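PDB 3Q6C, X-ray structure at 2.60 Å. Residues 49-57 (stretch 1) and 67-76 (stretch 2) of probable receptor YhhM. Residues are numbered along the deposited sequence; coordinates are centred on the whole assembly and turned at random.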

# COMPACT_ATOMS: atom_id res chain seq x y z
N VAL A 49 2.79 0.79 -6.86
CA VAL A 49 3.47 -0.11 -5.95
C VAL A 49 4.34 0.58 -4.91
O VAL A 49 5.21 1.38 -5.25
CB VAL A 49 4.37 -1.09 -6.72
CG1 VAL A 49 4.96 -2.11 -5.76
CG2 VAL A 49 3.57 -1.76 -7.81
N PHE A 50 4.11 0.24 -3.65
CA PHE A 50 4.88 0.79 -2.54
C PHE A 50 5.56 -0.35 -1.77
O PHE A 50 4.96 -1.40 -1.52
CB PHE A 50 3.96 1.55 -1.60
CG PHE A 50 3.54 2.89 -2.11
CD1 PHE A 50 4.38 3.99 -1.99
CD2 PHE A 50 2.29 3.05 -2.71
CE1 PHE A 50 3.97 5.24 -2.44
CE2 PHE A 50 1.87 4.30 -3.16
CZ PHE A 50 2.72 5.40 -3.03
N ARG A 51 6.82 -0.13 -1.40
CA ARG A 51 7.57 -1.11 -0.62
C ARG A 51 7.25 -0.84 0.84
O ARG A 51 7.21 0.31 1.27
CB ARG A 51 9.07 -0.96 -0.83
CG ARG A 51 9.85 -2.01 -0.09
CD ARG A 51 11.27 -1.59 0.25
NE ARG A 51 11.88 -2.56 1.16
CZ ARG A 51 12.96 -2.33 1.90
NH1 ARG A 51 13.58 -1.15 1.85
NH2 ARG A 51 13.41 -3.27 2.73
N LEU A 52 7.02 -1.90 1.61
CA LEU A 52 6.71 -1.76 3.02
C LEU A 52 7.51 -2.77 3.84
O LEU A 52 8.12 -3.69 3.29
CB LEU A 52 5.22 -2.06 3.26
CG LEU A 52 4.16 -1.44 2.38
CD1 LEU A 52 2.80 -2.03 2.72
CD2 LEU A 52 4.15 0.05 2.59
N ASP A 53 7.53 -2.58 5.15
CA ASP A 53 8.19 -3.57 5.99
C ASP A 53 7.03 -4.48 6.37
O ASP A 53 5.88 -4.19 6.04
CB ASP A 53 8.85 -2.94 7.22
CG ASP A 53 7.89 -2.15 8.08
OD1 ASP A 53 6.66 -2.23 7.86
OD2 ASP A 53 8.38 -1.45 8.99
N ALA A 54 7.32 -5.57 7.07
CA ALA A 54 6.27 -6.52 7.43
C ALA A 54 5.15 -5.98 8.32
O ALA A 54 3.97 -6.17 8.02
CB ALA A 54 6.89 -7.75 8.07
N PRO A 55 5.49 -5.30 9.42
CA PRO A 55 4.43 -4.78 10.30
C PRO A 55 3.43 -3.90 9.54
O PRO A 55 2.22 -4.05 9.68
CB PRO A 55 5.20 -3.99 11.36
CG PRO A 55 6.55 -4.62 11.36
CD PRO A 55 6.82 -4.87 9.90
N GLN A 56 3.97 -2.99 8.74
CA GLN A 56 3.16 -2.07 7.97
C GLN A 56 2.34 -2.86 6.95
O GLN A 56 1.17 -2.55 6.69
CB GLN A 56 4.08 -1.07 7.25
CG GLN A 56 3.42 0.25 6.88
CD GLN A 56 3.08 1.11 8.09
OE1 GLN A 56 3.97 1.57 8.82
NE2 GLN A 56 1.79 1.34 8.30
N TYR A 57 2.96 -3.89 6.39
CA TYR A 57 2.33 -4.75 5.40
C TYR A 57 1.18 -5.58 5.98
O TYR A 57 0.09 -5.62 5.41
CB TYR A 57 3.39 -5.67 4.79
CG TYR A 57 2.88 -6.71 3.83
CD1 TYR A 57 2.55 -8.00 4.27
CD2 TYR A 57 2.81 -6.44 2.46
CE1 TYR A 57 2.18 -8.99 3.37
CE2 TYR A 57 2.45 -7.43 1.55
CZ TYR A 57 2.14 -8.71 2.01
OH TYR A 57 1.86 -9.70 1.11
N MSE A 67 -7.83 6.36 2.60
CA MSE A 67 -6.91 7.44 2.31
C MSE A 67 -5.45 6.99 2.35
O MSE A 67 -4.98 6.47 3.37
CB MSE A 67 -7.12 8.57 3.33
CG MSE A 67 -6.71 9.95 2.84
SE MSE A 67 -7.81 10.56 1.35
CE MSE A 67 -9.53 10.59 2.24
N LEU A 68 -4.75 7.20 1.24
CA LEU A 68 -3.34 6.85 1.14
C LEU A 68 -2.48 8.10 1.22
O LEU A 68 -2.62 9.00 0.40
CB LEU A 68 -3.05 6.15 -0.19
CG LEU A 68 -1.57 5.95 -0.51
CD1 LEU A 68 -1.02 4.78 0.30
CD2 LEU A 68 -1.40 5.68 -1.98
N SER A 69 -1.59 8.16 2.21
CA SER A 69 -0.70 9.30 2.36
C SER A 69 0.62 8.88 1.77
O SER A 69 1.11 7.79 2.06
CB SER A 69 -0.50 9.66 3.83
OG SER A 69 -1.72 10.02 4.45
N TYR A 70 1.20 9.73 0.93
CA TYR A 70 2.48 9.38 0.31
C TYR A 70 3.30 10.55 -0.21
O TYR A 70 2.77 11.58 -0.60
CB TYR A 70 2.24 8.42 -0.86
CG TYR A 70 1.50 9.06 -2.01
CD1 TYR A 70 0.11 9.23 -1.98
CD2 TYR A 70 2.20 9.55 -3.11
CE1 TYR A 70 -0.57 9.86 -3.02
CE2 TYR A 70 1.54 10.18 -4.16
CZ TYR A 70 0.16 10.34 -4.11
OH TYR A 70 -0.47 10.98 -5.15
N LYS A 71 4.61 10.35 -0.21
CA LYS A 71 5.55 11.33 -0.73
C LYS A 71 6.35 10.57 -1.79
O LYS A 71 7.21 9.75 -1.46
CB LYS A 71 6.47 11.85 0.38
CG LYS A 71 7.47 12.89 -0.10
CD LYS A 71 8.35 13.45 1.03
CE LYS A 71 7.55 14.30 2.02
NZ LYS A 71 6.47 13.54 2.72
N GLY A 72 6.05 10.84 -3.06
CA GLY A 72 6.73 10.15 -4.14
C GLY A 72 6.43 8.67 -4.04
O GLY A 72 5.27 8.28 -3.87
N THR A 73 7.46 7.85 -4.14
CA THR A 73 7.28 6.40 -4.03
C THR A 73 7.41 5.92 -2.60
O THR A 73 7.58 4.73 -2.36
CB THR A 73 8.30 5.64 -4.88
OG1 THR A 73 9.53 6.39 -4.95
CG2 THR A 73 7.75 5.40 -6.27
N ALA A 74 7.33 6.85 -1.64
CA ALA A 74 7.45 6.51 -0.22
C ALA A 74 6.09 6.46 0.46
O ALA A 74 5.42 7.48 0.60
CB ALA A 74 8.37 7.51 0.49
N PHE A 75 5.70 5.27 0.89
CA PHE A 75 4.44 5.08 1.57
C PHE A 75 4.52 5.80 2.91
O PHE A 75 5.46 5.61 3.67
CB PHE A 75 4.21 3.58 1.78
CG PHE A 75 3.02 3.25 2.63
CD1 PHE A 75 3.11 3.28 4.02
CD2 PHE A 75 1.80 2.93 2.05
CE1 PHE A 75 2.01 3.00 4.82
CE2 PHE A 75 0.68 2.65 2.84
CZ PHE A 75 0.79 2.69 4.24
N VAL A 76 3.54 6.65 3.20
CA VAL A 76 3.56 7.35 4.48
C VAL A 76 2.45 6.82 5.38
O VAL A 76 2.58 6.85 6.60
CB VAL A 76 3.41 8.87 4.31
CG1 VAL A 76 3.16 9.52 5.66
CG2 VAL A 76 4.67 9.44 3.71
O HOH W 1 7.38 2.71 0.21

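How do the two backbones meet? The strand that opens stretch 1 runs at 72° to strand 74-76, and no direct hydrogen bond joins the stretches. Stretch 2 is itself a hairpin, turning through a type II' turn from Lys71 to Ala74, with Gly72 at positive phi. A water bridges the gap instead: it donates to Arg51 O (2.6 Å) and Thr73 O (3.3 Å) and accepts from Phe75 N (3.1 Å).

What does Phe50 do? Buried and pointing toward the hairpin, it covers the most surface. Its CE2 lies 3.7 Å from Leu68 CD2 and its CZ 3.7 Å from Tyr70 CB, contacts that bring apolar carbon together. The same ring also meets turn backbone: Phe50 CD1 is 3.3 Å from Thr73 O, and Gly72 O approaches the ring edge, 3.6 Å from Phe50 CE1, where the slightly positive ring hydrogens suit a carbonyl oxygen.

How does Phe75 answer? Its CB packs 3.8 Å from Phe50 CD1, while its ring reaches on to Leu52. Leu52 CD2 sits over one face, 3.8 Å from the Phe75 ring centroid, a CH-pi contact with the electron-rich ring. Beyond it, Gln56 CG comes within 3.7 Å of Phe75 CE1, so the aliphatic part of a polar side chain extends the apolar contact.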